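Local coordinates for ferrous iron uptake transporter protein B (Streptococcus thermophilus, PDB 3TAH) that binds GTP and GDP through its cytosolic G-protein domain and probably drives uptake of ferrous iron across the cell membrane, at residues Thr100-Ile112 with Thr161-Tyr174. The protein carries 1 engineered substitution. Sequence-based numbering, arbitrary orientation. Where two conformers were deposited one is given.
Sequences TTQLIETGIPVTI and TTTSTVGDLAFPIY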
# COMPACT_ATOMS: atom_id res chain seq x y z
N THR A 100 4.30 -1.24 1.03
CA THR A 100 3.30 -2.29 0.95
C THR A 100 2.43 -2.32 2.21
O THR A 100 1.19 -2.43 2.12
CB THR A 100 3.98 -3.65 0.74
OG1 THR A 100 4.82 -3.60 -0.42
CG2 THR A 100 2.93 -4.75 0.62
N THR A 101 3.06 -2.20 3.38
CA THR A 101 2.29 -2.26 4.64
C THR A 101 1.24 -1.15 4.68
O THR A 101 0.11 -1.35 5.14
CB THR A 101 3.21 -2.20 5.90
OG1 THR A 101 3.92 -0.96 5.96
CG2 THR A 101 4.19 -3.39 5.95
N GLN A 102 1.60 0.02 4.19
CA GLN A 102 0.69 1.15 4.14
C GLN A 102 -0.43 0.98 3.12
O GLN A 102 -1.56 1.40 3.36
CB GLN A 102 1.46 2.43 3.85
CG GLN A 102 2.50 2.78 4.89
CD GLN A 102 3.36 3.93 4.45
OE1 GLN A 102 2.84 5.00 4.14
NE2 GLN A 102 4.68 3.73 4.40
N LEU A 103 -0.10 0.37 1.98
CA LEU A 103 -1.10 0.04 0.96
C LEU A 103 -2.16 -0.92 1.50
O LEU A 103 -3.36 -0.71 1.27
CB LEU A 103 -0.44 -0.52 -0.30
CG LEU A 103 0.54 0.42 -1.03
CD1 LEU A 103 1.30 -0.34 -2.13
CD2 LEU A 103 -0.16 1.67 -1.61
N ILE A 104 -1.74 -1.96 2.22
CA ILE A 104 -2.68 -2.93 2.80
C ILE A 104 -3.66 -2.20 3.71
O ILE A 104 -4.86 -2.48 3.71
CB ILE A 104 -1.94 -4.07 3.56
CG1 ILE A 104 -1.11 -4.92 2.57
CG2 ILE A 104 -2.95 -4.97 4.31
CD1 ILE A 104 -0.12 -5.92 3.21
N GLU A 105 -3.15 -1.25 4.49
CA GLU A 105 -3.94 -0.52 5.48
C GLU A 105 -5.04 0.37 4.87
O GLU A 105 -5.99 0.72 5.56
CB GLU A 105 -3.01 0.29 6.37
CG GLU A 105 -2.19 -0.64 7.27
CD GLU A 105 -0.96 -0.01 7.89
OE1 GLU A 105 -0.64 1.16 7.56
OE2 GLU A 105 -0.32 -0.69 8.71
N THR A 106 -4.92 0.71 3.59
CA THR A 106 -5.98 1.48 2.90
C THR A 106 -7.31 0.71 2.81
O THR A 106 -8.38 1.31 2.62
CB THR A 106 -5.58 1.89 1.46
OG1 THR A 106 -5.52 0.72 0.63
CG2 THR A 106 -4.24 2.66 1.43
N GLY A 107 -7.24 -0.62 2.93
CA GLY A 107 -8.40 -1.47 2.81
C GLY A 107 -8.79 -1.85 1.40
O GLY A 107 -9.79 -2.54 1.23
N ILE A 108 -8.04 -1.42 0.38
CA ILE A 108 -8.24 -1.88 -0.99
C ILE A 108 -7.31 -3.08 -1.17
O ILE A 108 -6.09 -2.91 -1.06
CB ILE A 108 -7.88 -0.83 -2.01
CG1 ILE A 108 -8.73 0.42 -1.82
CG2 ILE A 108 -8.09 -1.40 -3.41
CD1 ILE A 108 -8.40 1.49 -2.79
N PRO A 109 -7.86 -4.28 -1.43
CA PRO A 109 -7.01 -5.49 -1.47
C PRO A 109 -5.80 -5.38 -2.37
O PRO A 109 -5.92 -4.93 -3.51
CB PRO A 109 -7.97 -6.57 -1.98
CG PRO A 109 -9.25 -6.12 -1.42
CD PRO A 109 -9.27 -4.64 -1.63
N VAL A 110 -4.65 -5.78 -1.82
CA VAL A 110 -3.36 -5.70 -2.49
C VAL A 110 -2.98 -7.05 -3.10
O VAL A 110 -3.20 -8.08 -2.47
CB VAL A 110 -2.27 -5.24 -1.48
CG1 VAL A 110 -0.88 -5.42 -2.04
CG2 VAL A 110 -2.55 -3.79 -1.06
N THR A 111 -2.45 -7.00 -4.33
CA THR A 111 -1.82 -8.14 -5.01
C THR A 111 -0.40 -7.65 -5.35
O THR A 111 -0.23 -6.54 -5.85
CB THR A 111 -2.57 -8.53 -6.28
OG1 THR A 111 -3.87 -9.05 -5.94
CG2 THR A 111 -1.79 -9.58 -7.08
N ILE A 112 0.62 -8.47 -5.08
CA ILE A 112 2.02 -8.05 -5.31
C ILE A 112 2.59 -8.67 -6.57
O ILE A 112 2.49 -9.89 -6.73
CB ILE A 112 2.93 -8.40 -4.11
CG1 ILE A 112 2.60 -7.55 -2.88
CG2 ILE A 112 4.41 -8.22 -4.49
CD1 ILE A 112 3.39 -7.96 -1.60
N THR A 161 -9.04 -10.09 -7.03
CA THR A 161 -8.74 -9.76 -5.65
C THR A 161 -9.13 -8.29 -5.44
O THR A 161 -8.29 -7.38 -5.47
CB THR A 161 -7.25 -9.99 -5.34
OG1 THR A 161 -6.88 -11.32 -5.73
CG2 THR A 161 -6.96 -9.79 -3.84
N THR A 162 -10.43 -8.07 -5.24
CA THR A 162 -11.00 -6.73 -5.21
C THR A 162 -11.81 -6.43 -3.96
O THR A 162 -12.07 -7.31 -3.14
CB THR A 162 -11.92 -6.51 -6.43
OG1 THR A 162 -13.14 -7.26 -6.24
CG2 THR A 162 -11.23 -6.92 -7.74
N THR A 163 -12.20 -5.16 -3.82
CA THR A 163 -13.07 -4.71 -2.74
C THR A 163 -14.42 -5.47 -2.76
O THR A 163 -15.08 -5.59 -1.73
CB THR A 163 -13.32 -3.18 -2.81
OG1 THR A 163 -13.89 -2.85 -4.08
CG2 THR A 163 -12.01 -2.39 -2.63
N SER A 164 -14.82 -5.99 -3.92
CA SER A 164 -16.05 -6.79 -4.04
C SER A 164 -15.82 -8.25 -3.65
O SER A 164 -16.66 -8.83 -2.95
CB SER A 164 -16.65 -6.69 -5.45
OG SER A 164 -16.85 -5.33 -5.80
N THR A 165 -14.71 -8.84 -4.08
CA THR A 165 -14.45 -10.27 -3.89
C THR A 165 -13.84 -10.66 -2.53
O THR A 165 -14.04 -11.78 -2.06
CB THR A 165 -13.56 -10.84 -5.03
OG1 THR A 165 -12.23 -10.31 -4.94
CG2 THR A 165 -14.16 -10.50 -6.39
N VAL A 166 -13.09 -9.76 -1.90
CA VAL A 166 -12.41 -10.05 -0.64
C VAL A 166 -13.27 -9.61 0.55
O VAL A 166 -13.86 -8.52 0.52
CB VAL A 166 -11.01 -9.35 -0.63
CG1 VAL A 166 -10.28 -9.50 0.73
CG2 VAL A 166 -10.16 -9.91 -1.74
N GLY A 167 -13.31 -10.45 1.57
CA GLY A 167 -14.03 -10.18 2.81
C GLY A 167 -13.20 -9.40 3.81
O GLY A 167 -12.78 -8.27 3.52
N ASP A 168 -12.93 -9.99 4.97
CA ASP A 168 -12.20 -9.31 6.05
C ASP A 168 -10.79 -8.85 5.64
O ASP A 168 -10.14 -9.52 4.85
CB ASP A 168 -12.08 -10.20 7.30
CG ASP A 168 -13.41 -10.40 8.03
OD1 ASP A 168 -14.44 -9.78 7.66
OD2 ASP A 168 -13.42 -11.20 8.99
N LEU A 169 -10.36 -7.72 6.19
CA LEU A 169 -9.00 -7.20 5.96
C LEU A 169 -7.99 -8.01 6.78
O LEU A 169 -8.16 -8.15 7.98
CB LEU A 169 -8.92 -5.71 6.35
CG LEU A 169 -7.58 -4.98 6.19
CD1 LEU A 169 -7.11 -5.03 4.74
CD2 LEU A 169 -7.62 -3.50 6.71
N ALA A 170 -6.96 -8.56 6.14
CA ALA A 170 -5.82 -9.15 6.86
C ALA A 170 -4.72 -8.10 6.89
O ALA A 170 -3.93 -7.99 5.96
CB ALA A 170 -5.35 -10.43 6.21
N PHE A 171 -4.68 -7.31 7.96
CA PHE A 171 -3.72 -6.20 8.06
C PHE A 171 -2.48 -6.61 8.86
O PHE A 171 -2.59 -7.46 9.76
CB PHE A 171 -4.38 -4.98 8.71
CG PHE A 171 -5.01 -5.26 10.05
CD1 PHE A 171 -4.24 -5.32 11.21
CD2 PHE A 171 -6.39 -5.46 10.16
CE1 PHE A 171 -4.82 -5.57 12.45
CE2 PHE A 171 -6.98 -5.72 11.39
CZ PHE A 171 -6.20 -5.78 12.54
N PRO A 172 -1.32 -6.01 8.56
CA PRO A 172 -0.13 -6.25 9.39
C PRO A 172 -0.42 -5.97 10.87
O PRO A 172 -0.87 -4.89 11.21
CB PRO A 172 0.90 -5.25 8.86
CG PRO A 172 0.51 -5.07 7.43
CD PRO A 172 -1.00 -5.15 7.40
N ILE A 173 -0.17 -6.96 11.72
CA ILE A 173 -0.40 -6.82 13.16
C ILE A 173 0.92 -6.41 13.79
O ILE A 173 1.93 -7.09 13.61
CB ILE A 173 -0.95 -8.13 13.78
CG1 ILE A 173 -2.30 -8.49 13.19
CG2 ILE A 173 -1.06 -8.01 15.32
CD1 ILE A 173 -2.81 -9.88 13.60
N TYR A 174 0.91 -5.29 14.50
CA TYR A 174 2.10 -4.73 15.15
C TYR A 174 2.14 -5.10 16.63
O TYR A 174 1.29 -5.86 17.10
CB TYR A 174 2.12 -3.21 14.96
CG TYR A 174 2.06 -2.81 13.51
CD1 TYR A 174 2.99 -3.33 12.59
CD2 TYR A 174 1.10 -1.95 13.04
CE1 TYR A 174 2.95 -2.98 11.24
CE2 TYR A 174 1.05 -1.60 11.68
CZ TYR A 174 1.98 -2.12 10.79
OH TYR A 174 1.96 -1.79 9.46
O HOH W 1 -1.77 -2.76 9.73
O HOH W 2 -5.60 -6.88 -5.53
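With CG of Glu105 opposite the carbonyl carbon (chi1 -69°) and the chain extended beyond it, the carboxylate reaches the hydroxyl of Tyr174, whose own ring is swung to the corresponding position. Tyr174 OH donates to Glu105 OE2 at 2.6 Å, meeting it on the syn side but 25° out of the carboxylate plane. OE2 lies at the ring edge, and the two planes stand 86° apart. A water also donates to OE2 and to Pro172 O, while Glu105 OE1 forms a salt bridge with Arg249 of helix 241-259; a carboxylate gripped this way is probably charged. Pro172 O sits 3.8 Å above the plane of the Tyr174 ring, over its centre. At the preceding residue of helix 93-105, Ile104 places CG2 3.7 Å from Pro172 CD and 3.6 Å from Ala170 O, and Leu169 CD1 lies 3.6 Å from Ile104 O. In the Ras-like P-loop GTPase fold, segment 100-112 carries the end of helix 93-105, the turn and the start of strand 110-115, a parallel strand of the central sheet; segment 161-174 runs back alongside it, linking helix 151-159 to helix 176-189 of the FeoB cytosolic helical domain. At the turn, Gly107 has positive phi, where a CB would jam against the preceding carbonyl O, and the Pro109 ring beyond it enters a bend of the linker: CG lies 3.8 Å from Val166 CB, and CD touches Thr163 CG2. That bend is an ST motif in which Thr162 OG1 accepts from Thr165 N. On the strand side, a second water lies within hydrogen-bonding distance of Thr111 OG1, Pro109 O and Thr161 O.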